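Local atomic coordinates of glycerophosphoryl diester phosphodiesterase (Agrobacterium tumefaciens str. C58, PDB entry 3KS6), a protein that belongs to the glycerophosphoryl diester phosphodiesterase family, has a TIM-barrel fold and holds a magnesium ion. Residues Ser216-Ala221 with Phe229-Pro234; Thr12-Asp17 with Ala27-Glu32; Ala194-Gln199 with Leu205-Trp210. All blocks are in the same frame, centred on the assembly; numbering follows the deposited sequence.

Contact 1. Residues Ser216-Ala221 with Phe229-Pro234; sequences SQITKA and FTTDRP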
loop_
_atom_site.group_PDB
_atom_site.type_symbol
_atom_site.label_atom_id
_atom_site.label_comp_id
_atom_site.label_asym_id
_atom_site.label_seq_id
_atom_site.Cartn_x
_atom_site.Cartn_y
_atom_site.Cartn_z
ATOM N N SER A 216 17.043 8.958 6.532
ATOM C CA SER A 216 16.708 10.375 6.448
ATOM C C SER A 216 15.216 10.556 6.106
ATOM O O SER A 216 14.553 11.438 6.654
ATOM C CB SER A 216 17.584 11.101 5.416
ATOM O OG SER A 216 17.672 10.353 4.222
ATOM N N GLN A 217 14.725 9.740 5.191
ATOM C CA GLN A 217 13.309 9.813 4.776
ATOM C C GLN A 217 12.360 9.401 5.905
ATOM O O GLN A 217 11.365 10.043 6.152
ATOM C CB GLN A 217 13.077 8.896 3.590
ATOM C CG GLN A 217 13.570 9.461 2.297
ATOM C CD GLN A 217 13.495 8.472 1.189
ATOM O OE1 GLN A 217 13.674 7.259 1.383
ATOM N NE2 GLN A 217 13.236 8.986 -0.023
ATOM N N ILE A 218 12.685 8.294 6.566
ATOM C CA ILE A 218 11.949 7.841 7.727
ATOM C C ILE A 218 11.944 8.907 8.820
ATOM O O ILE A 218 10.883 9.236 9.350
ATOM C CB ILE A 218 12.499 6.500 8.272
ATOM C CG1 ILE A 218 12.271 5.351 7.267
ATOM C CG2 ILE A 218 11.870 6.193 9.659
ATOM C CD1 ILE A 218 13.087 4.090 7.539
ATOM N N THR A 219 13.114 9.476 9.123
ATOM C CA THR A 219 13.209 10.506 10.169
ATOM C C THR A 219 12.442 11.774 9.766
ATOM O O THR A 219 11.812 12.429 10.592
ATOM C CB THR A 219 14.704 10.829 10.474
ATOM O OG1 THR A 219 15.332 9.674 11.037
ATOM C CG2 THR A 219 14.793 12.017 11.413
ATOM N N LYS A 220 12.437 12.102 8.469
ATOM C CA LYS A 220 11.677 13.256 8.015
ATOM C C LYS A 220 10.182 13.031 8.285
ATOM O O LYS A 220 9.487 13.917 8.781
ATOM C CB LYS A 220 11.922 13.499 6.536
ATOM C CG LYS A 220 11.049 14.533 5.898
ATOM C CD LYS A 220 11.402 14.620 4.418
ATOM C CE LYS A 220 10.515 15.595 3.709
ATOM N NZ LYS A 220 10.910 15.691 2.265
ATOM N N ALA A 221 9.696 11.848 7.940
ATOM C CA ALA A 221 8.293 11.453 8.170
ATOM C C ALA A 221 7.916 11.563 9.666
ATOM O O ALA A 221 6.869 12.132 10.038
ATOM C CB ALA A 221 8.066 9.991 7.619
ATOM N N PHE A 229 3.326 6.286 7.065
ATOM C CA PHE A 229 4.204 6.143 5.890
ATOM C C PHE A 229 4.430 4.700 5.579
ATOM O O PHE A 229 4.437 3.858 6.487
ATOM C CB PHE A 229 5.539 6.885 6.043
ATOM C CG PHE A 229 6.412 6.391 7.178
ATOM C CD1 PHE A 229 7.350 5.423 6.942
ATOM C CD2 PHE A 229 6.339 6.963 8.448
ATOM C CE1 PHE A 229 8.173 4.912 7.997
ATOM C CE2 PHE A 229 7.177 6.517 9.498
ATOM C CZ PHE A 229 8.092 5.499 9.264
ATOM N N THR A 230 4.552 4.381 4.285
ATOM C CA THR A 230 4.996 3.058 3.862
ATOM C C THR A 230 6.524 3.053 3.718
ATOM O O THR A 230 7.150 4.059 3.382
ATOM C CB THR A 230 4.387 2.606 2.571
ATOM O OG1 THR A 230 4.732 3.533 1.527
ATOM C CG2 THR A 230 2.821 2.436 2.737
ATOM N N THR A 231 7.121 1.904 4.036
ATOM C CA THR A 231 8.585 1.734 4.000
ATOM C C THR A 231 9.004 0.342 3.599
ATOM O O THR A 231 8.427 -0.662 4.020
ATOM C CB THR A 231 9.256 2.071 5.383
ATOM O OG1 THR A 231 10.703 1.935 5.330
ATOM C CG2 THR A 231 8.677 1.191 6.510
ATOM N N ASP A 232 10.049 0.286 2.789
ATOM C CA ASP A 232 10.696 -0.971 2.423
ATOM C C ASP A 232 11.642 -1.483 3.503
ATOM O O ASP A 232 12.200 -2.575 3.336
ATOM C CB ASP A 232 11.509 -0.820 1.121
ATOM C CG ASP A 232 10.655 -0.865 -0.113
ATOM O OD1 ASP A 232 9.485 -1.303 -0.032
ATOM O OD2 ASP A 232 11.197 -0.484 -1.181
ATOM N N ARG A 233 11.823 -0.707 4.587
ATOM C CA ARG A 233 12.697 -1.096 5.704
ATOM C C ARG A 233 11.954 -0.977 7.052
ATOM O O ARG A 233 12.301 -0.140 7.903
ATOM C CB ARG A 233 13.973 -0.244 5.704
ATOM C CG ARG A 233 14.905 -0.545 4.516
ATOM C CD ARG A 233 16.316 0.010 4.772
ATOM N NE ARG A 233 17.314 -0.343 3.734
ATOM C CZ ARG A 233 17.601 0.362 2.631
ATOM N NH1 ARG A 233 16.940 1.479 2.316
ATOM N NH2 ARG A 233 18.555 -0.061 1.798
ATOM N N PRO A 234 10.938 -1.815 7.231
ATOM C CA PRO A 234 10.096 -1.749 8.415
ATOM C C PRO A 234 10.863 -1.937 9.726
ATOM O O PRO A 234 10.554 -1.283 10.721
ATOM C CB PRO A 234 9.095 -2.881 8.186
ATOM C CG PRO A 234 9.780 -3.837 7.194
ATOM C CD PRO A 234 10.485 -2.875 6.302
#
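Thr231 OG1, which faces the methyl end of Ile218 across the contact, is gripped by two backbone groups. It accepts a hydrogen bond from Arg233 N at 3.0 Å, with an N-H...O angle of 160°, and this link to the amide two residues on closes an ST turn at the end of the strand. A second hydrogen bond joins the same hydroxyl to the carbonyl O of Ala212, so this buried polar atom is satisfied from two directions and the rotation of the threonine is fixed. Ile218 CD1 lies 3.9 Å from Thr231 OG1 and 4.3 Å from Arg233 O. The side chains of Ile218 and Thr231 meet at about a right angle.

Helix 215-224 here packs on strand 228-231, the strand that follows it in the chain, as the outer helices of a TIM barrel pack on the parallel strands inside them. The local axes run nearly antiparallel, at 163°, and pass 10.0 Å apart. Phe229 and Ile218 fill that gap between them, in nearly equal measure. In Phe229, CG sits between the backbone N and the carbonyl carbon (chi1 62°); CB points toward the helix, and Ala221 and Ile218 both approach the ring obliquely. Ala221 CB touches Phe229 CD2 at 3.6 Å. Further along the ring, Ile218 CG2 meets Phe229 CZ at 3.9 Å. CG2 thus meets the ring while CD1, at the end of the other branch, lies by the turn. Leu236, Ala237 and Leu240 of helix 234-249 add to this apolar layer, and Arg233, the N-cap residue of that helix, sends NH1 to His213 O.

Contact 2. Residues Thr12-Asp17 with Ala27-Glu32; sequences TLEFGD and AAMALE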
loop_
_atom_site.group_PDB
_atom_site.type_symbol
_atom_site.label_atom_id
_atom_site.label_comp_id
_atom_site.label_asym_id
_atom_site.label_seq_id
_atom_site.Cartn_x
_atom_site.Cartn_y
_atom_site.Cartn_z
ATOM N N THR A 12 10.130 -4.832 1.245
ATOM C CA THR A 12 10.853 -5.207 0.024
ATOM C C THR A 12 12.362 -5.360 0.194
ATOM O O THR A 12 12.943 -6.327 -0.254
ATOM C CB THR A 12 10.597 -4.155 -1.096
ATOM O OG1 THR A 12 9.183 -3.903 -1.173
ATOM C CG2 THR A 12 11.086 -4.611 -2.469
ATOM N N LEU A 13 12.978 -4.382 0.818
ATOM C CA LEU A 13 14.421 -4.327 0.865
ATOM C C LEU A 13 14.993 -5.202 1.963
ATOM O O LEU A 13 16.202 -5.293 2.061
ATOM C CB LEU A 13 14.891 -2.894 1.016
ATOM C CG LEU A 13 14.797 -2.008 -0.227
ATOM C CD1 LEU A 13 15.320 -0.617 0.089
ATOM C CD2 LEU A 13 15.599 -2.618 -1.371
ATOM N N GLU A 14 14.132 -5.805 2.793
ATOM C CA GLU A 14 14.568 -6.771 3.808
ATOM C C GLU A 14 14.326 -8.222 3.340
ATOM O O GLU A 14 15.158 -9.120 3.573
ATOM C CB GLU A 14 13.827 -6.542 5.137
ATOM C CG GLU A 14 14.153 -5.200 5.785
ATOM C CD GLU A 14 13.456 -4.928 7.105
ATOM O OE1 GLU A 14 13.054 -5.872 7.807
ATOM O OE2 GLU A 14 13.354 -3.728 7.457
ATOM N N PHE A 15 13.191 -8.463 2.680
ATOM C CA PHE A 15 12.733 -9.828 2.393
ATOM C C PHE A 15 12.343 -10.140 0.954
ATOM O O PHE A 15 11.817 -11.248 0.686
ATOM C CB PHE A 15 11.503 -10.118 3.243
ATOM C CG PHE A 15 11.683 -9.784 4.683
ATOM C CD1 PHE A 15 12.530 -10.520 5.467
ATOM C CD2 PHE A 15 10.989 -8.736 5.250
ATOM C CE1 PHE A 15 12.713 -10.198 6.805
ATOM C CE2 PHE A 15 11.147 -8.428 6.593
ATOM C CZ PHE A 15 12.011 -9.153 7.361
ATOM N N GLY A 16 12.552 -9.188 0.050
ATOM C CA GLY A 16 12.110 -9.355 -1.310
ATOM C C GLY A 16 10.737 -8.765 -1.469
ATOM O O GLY A 16 10.047 -8.471 -0.488
ATOM N N ASP A 17 10.325 -8.635 -2.723
ATOM C CA ASP A 17 9.092 -7.959 -3.063
ATOM C C ASP A 17 7.874 -8.881 -2.948
ATOM O O ASP A 17 7.725 -9.837 -3.709
ATOM C CB ASP A 17 9.242 -7.416 -4.477
ATOM C CG ASP A 17 8.104 -6.481 -4.899
ATOM O OD1 ASP A 17 6.920 -6.746 -4.601
ATOM O OD2 ASP A 17 8.431 -5.482 -5.574
ATOM N N ALA A 27 3.914 -9.604 9.832
ATOM C CA ALA A 27 2.774 -9.937 10.703
ATOM C C ALA A 27 3.164 -10.001 12.168
ATOM O O ALA A 27 2.313 -9.765 13.047
ATOM C CB ALA A 27 2.139 -11.245 10.290
ATOM N N ALA A 28 4.430 -10.305 12.420
ATOM C CA ALA A 28 4.992 -10.411 13.795
ATOM C C ALA A 28 5.683 -9.156 14.334
ATOM O O ALA A 28 6.155 -9.144 15.489
ATOM C CB ALA A 28 5.978 -11.590 13.821
HETATM N N MSE A 29 5.752 -8.085 13.538
HETATM C CA MSE A 29 6.442 -6.849 13.961
HETATM C C MSE A 29 5.558 -5.864 14.681
HETATM O O MSE A 29 4.339 -5.874 14.518
HETATM C CB MSE A 29 7.073 -6.137 12.766
HETATM C CG MSE A 29 8.218 -6.892 12.202
HETATM SE SE MSE A 29 8.943 -5.862 10.667
HETATM C CE MSE A 29 9.557 -7.397 9.803
ATOM N N ALA A 30 6.187 -4.997 15.470
ATOM C CA ALA A 30 5.493 -3.988 16.225
ATOM C C ALA A 30 5.270 -2.762 15.356
ATOM O O ALA A 30 5.823 -1.697 15.630
ATOM C CB ALA A 30 6.315 -3.609 17.471
ATOM N N LEU A 31 4.463 -2.942 14.308
ATOM C CA LEU A 31 4.056 -1.878 13.396
ATOM C C LEU A 31 2.571 -2.086 13.169
ATOM O O LEU A 31 1.997 -3.059 13.649
ATOM C CB LEU A 31 4.899 -1.832 12.099
ATOM C CG LEU A 31 5.154 -3.137 11.334
ATOM C CD1 LEU A 31 3.857 -3.835 10.901
ATOM C CD2 LEU A 31 6.114 -2.893 10.145
ATOM N N GLU A 32 1.947 -1.200 12.410
ATOM C CA GLU A 32 0.501 -1.129 12.370
ATOM C C GLU A 32 -0.152 -1.665 11.136
ATOM O O GLU A 32 -1.273 -2.119 11.220
ATOM C CB GLU A 32 0.063 0.316 12.556
ATOM C CG GLU A 32 0.344 0.845 13.971
ATOM C CD GLU A 32 1.796 1.123 14.200
ATOM O OE1 GLU A 32 2.366 1.732 13.279
ATOM O OE2 GLU A 32 2.368 0.761 15.272
#
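Phe15 and Met29, a selenomethionine, reach for each other from opposite directions, and the methyl at the end of the one chain meets the rim of the other's ring. Met29 CE lies near the plane of the ring, 3.7 Å from Phe15 CE2 and 3.9 Å from Phe15 CZ, so the approach is to an edge. Both side chains are needed to span the gap between the backbones, whose nearest CA atoms, those of Phe15 and Ala27 or of Glu14 and Met29, are 13.0 Å apart. Each covers a similar share of it, Met29 being extended beyond CG (chi2 -180°). One face of the Phe15 ring is backed by its own neighbour, with Glu14 CB 3.5 Å above the plane and displaced toward the rim. The carboxylate of Glu14 ends near the methyl, with OE1 4.3 Å from Met29 CE, while OE1 itself is hydrogen-bonded to Thr235 OG1. The contact is slight, burying 76 Å² in all, and has no hydrogen bond across it.

Phe15 also meets the ring of His21, with the planes at about 60°, and touches Ala25, both on helix 20-27. Met29 touches Ile238 of helix 234-249; the pair joins short helix 12-15 to the loop that leads from helix 20-27 into strand 33-40.

Contact 3. Residues Ala194-Gln199 with Leu205-Trp210; sequences AGLMAQ and LDFGCW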
loop_
_atom_site.group_PDB
_atom_site.type_symbol
_atom_site.label_atom_id
_atom_site.label_comp_id
_atom_site.label_asym_id
_atom_site.label_seq_id
_atom_site.Cartn_x
_atom_site.Cartn_y
_atom_site.Cartn_z
ATOM N N ALA A 194 6.616 20.702 5.600
ATOM C CA ALA A 194 5.700 21.323 6.570
ATOM C C ALA A 194 4.580 22.131 5.928
ATOM O O ALA A 194 3.443 22.081 6.384
ATOM C CB ALA A 194 6.496 22.238 7.558
ATOM N N GLY A 195 4.917 22.918 4.902
ATOM C CA GLY A 195 3.915 23.754 4.238
ATOM C C GLY A 195 2.842 22.915 3.553
ATOM O O GLY A 195 1.675 23.265 3.601
ATOM N N LEU A 196 3.255 21.882 2.839
ATOM C CA LEU A 196 2.283 20.985 2.184
ATOM C C LEU A 196 1.380 20.315 3.199
ATOM O O LEU A 196 0.164 20.301 3.050
ATOM C CB LEU A 196 2.977 19.916 1.358
ATOM C CG LEU A 196 2.013 18.975 0.607
ATOM C CD1 LEU A 196 1.141 19.781 -0.329
ATOM C CD2 LEU A 196 2.763 17.835 -0.118
HETATM N N MSE A 197 1.969 19.765 4.238
HETATM C CA MSE A 197 1.171 19.115 5.263
HETATM C C MSE A 197 0.169 20.057 5.908
HETATM O O MSE A 197 -0.972 19.678 6.153
HETATM C CB MSE A 197 2.088 18.452 6.312
HETATM C CG MSE A 197 1.344 17.868 7.474
HETATM SE SE MSE A 197 2.586 16.928 8.638
HETATM C CE MSE A 197 1.432 16.733 10.133
ATOM N N ALA A 198 0.595 21.282 6.198
ATOM C CA ALA A 198 -0.280 22.286 6.748
ATOM C C ALA A 198 -1.430 22.609 5.816
ATOM O O ALA A 198 -2.575 22.677 6.250
ATOM C CB ALA A 198 0.535 23.593 7.079
ATOM N N GLN A 199 -1.127 22.840 4.538
ATOM C CA GLN A 199 -2.164 23.176 3.569
ATOM C C GLN A 199 -3.218 22.050 3.468
ATOM O O GLN A 199 -4.451 22.313 3.432
ATOM C CB GLN A 199 -1.522 23.448 2.212
ATOM C CG GLN A 199 -2.523 24.021 1.238
ATOM C CD GLN A 199 -1.926 24.344 -0.077
ATOM O OE1 GLN A 199 -0.717 24.321 -0.250
ATOM N NE2 GLN A 199 -2.800 24.693 -1.040
ATOM N N LEU A 205 -8.144 17.384 5.496
ATOM C CA LEU A 205 -7.679 16.109 4.996
ATOM C C LEU A 205 -6.565 15.540 5.822
ATOM O O LEU A 205 -5.733 16.300 6.351
ATOM C CB LEU A 205 -7.142 16.289 3.568
ATOM C CG LEU A 205 -8.074 16.814 2.467
ATOM C CD1 LEU A 205 -7.265 17.004 1.205
ATOM C CD2 LEU A 205 -9.274 15.892 2.250
ATOM N N ASP A 206 -6.506 14.217 5.930
ATOM C CA ASP A 206 -5.374 13.594 6.612
ATOM C C ASP A 206 -4.193 13.537 5.642
ATOM O O ASP A 206 -4.370 13.531 4.430
ATOM C CB ASP A 206 -5.676 12.175 7.092
ATOM C CG ASP A 206 -6.529 12.132 8.355
ATOM O OD1 ASP A 206 -6.667 13.164 9.023
ATOM O OD2 ASP A 206 -7.062 11.047 8.661
ATOM N N PHE A 207 -2.988 13.492 6.195
ATOM C CA PHE A 207 -1.761 13.596 5.403
ATOM C C PHE A 207 -0.766 12.523 5.786
ATOM O O PHE A 207 -0.295 12.478 6.918
ATOM C CB PHE A 207 -1.092 14.986 5.604
ATOM C CG PHE A 207 0.172 15.193 4.756
ATOM C CD1 PHE A 207 0.080 15.594 3.414
ATOM C CD2 PHE A 207 1.425 14.994 5.295
ATOM C CE1 PHE A 207 1.208 15.775 2.641
ATOM C CE2 PHE A 207 2.580 15.178 4.517
ATOM C CZ PHE A 207 2.468 15.546 3.189
ATOM N N GLY A 208 -0.389 11.705 4.816
ATOM C CA GLY A 208 0.642 10.713 5.001
ATOM C C GLY A 208 1.578 10.579 3.810
ATOM O O GLY A 208 1.439 11.295 2.810
ATOM N N CYS A 209 2.532 9.658 3.920
ATOM C CA CYS A 209 3.566 9.521 2.910
ATOM C C CYS A 209 3.846 8.090 2.490
ATOM O O CYS A 209 3.368 7.102 3.092
ATOM C CB CYS A 209 4.875 10.215 3.360
ATOM S SG CYS A 209 4.667 11.927 3.833
ATOM N N TRP A 210 4.595 7.971 1.404
ATOM C CA TRP A 210 5.054 6.686 0.894
ATOM C C TRP A 210 6.472 6.851 0.325
ATOM O O TRP A 210 6.997 7.975 0.196
ATOM C CB TRP A 210 4.075 6.063 -0.127
ATOM C CG TRP A 210 3.567 6.995 -1.175
ATOM C CD1 TRP A 210 2.521 7.813 -1.074
ATOM C CD2 TRP A 210 4.104 7.173 -2.501
ATOM N NE1 TRP A 210 2.356 8.529 -2.248
ATOM C CE2 TRP A 210 3.311 8.133 -3.142
ATOM C CE3 TRP A 210 5.164 6.594 -3.213
ATOM C CZ2 TRP A 210 3.573 8.565 -4.436
ATOM C CZ3 TRP A 210 5.408 7.004 -4.493
ATOM C CH2 TRP A 210 4.618 7.980 -5.100
#
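This is a buried, wholly apolar helix-to-strand contact in the wall of the barrel, where the first turn of helix 194-202 lies against strand 206-210. A single aromatic residue of the strand, Phe207, fills the space between them, and two consecutive residues of the helix, Leu196 and Met197, receive it. The nearest CA atoms, those of Met197 and Phe207, are 6.3 Å apart, and 171 Å² of surface is buried.

The two helix residues use different parts of the ring. Met197, a selenomethionine, lies over one face: its CB stands 3.9 Å from the ring centroid and 23° off the normal, a CH-pi contact. The next carbon, CG, comes to 3.6 Å from Phe207 CD2. With CG anti to the backbone N (chi1 175°) and the chain extended from there on, the residue leads off past the CD2 rim, with the selenium 5.1 Å from the centroid. That Met-aromatic contact is oblique, 56° from the normal. Leu196 instead takes the edge, its CD2 close to the ring plane and 3.8 Å from Phe207 CE1, and its side chain crosses that of Phe207 at about a right angle. The ring is thus contacted on a face and at an edge. Val187 of strand 184-188 and Val200 of the same helix also touch it, while Leu196 also touches Leu165 and Pro170 of helix 162-179.

Strand 184-188 runs parallel to strand 206-210 and pairs with it directly, and helix 194-202 connects the two, so Phe207 marks the place where the returning strand meets its own connecting helix. Such a beta-alpha-beta unit, with its helix laid outside the parallel strands, is the repeating element of the TIM barrel.

Overall arrangement
Contacts 1 and 3 are buried and similar in kind: each packs an outer helix through a phenylalanine on the barrel strand that follows it, and strand 206-210 is followed in the chain by helix 215-224. They also touch directly, where Thr230 N is probably hydrogen-bonded to Cys209 O. Contact 3 is purely apolar, whereas contact 1 adds a polar turn at its strand's end. Contact 2, at the surface, is smaller and joins a short helix to a loop without a strand taking part. It borders contact 1 through probable hydrogen bonds of Asp232 to Thr12 and Leu13, but stays about 11 Å from contact 3 at the nearest atoms.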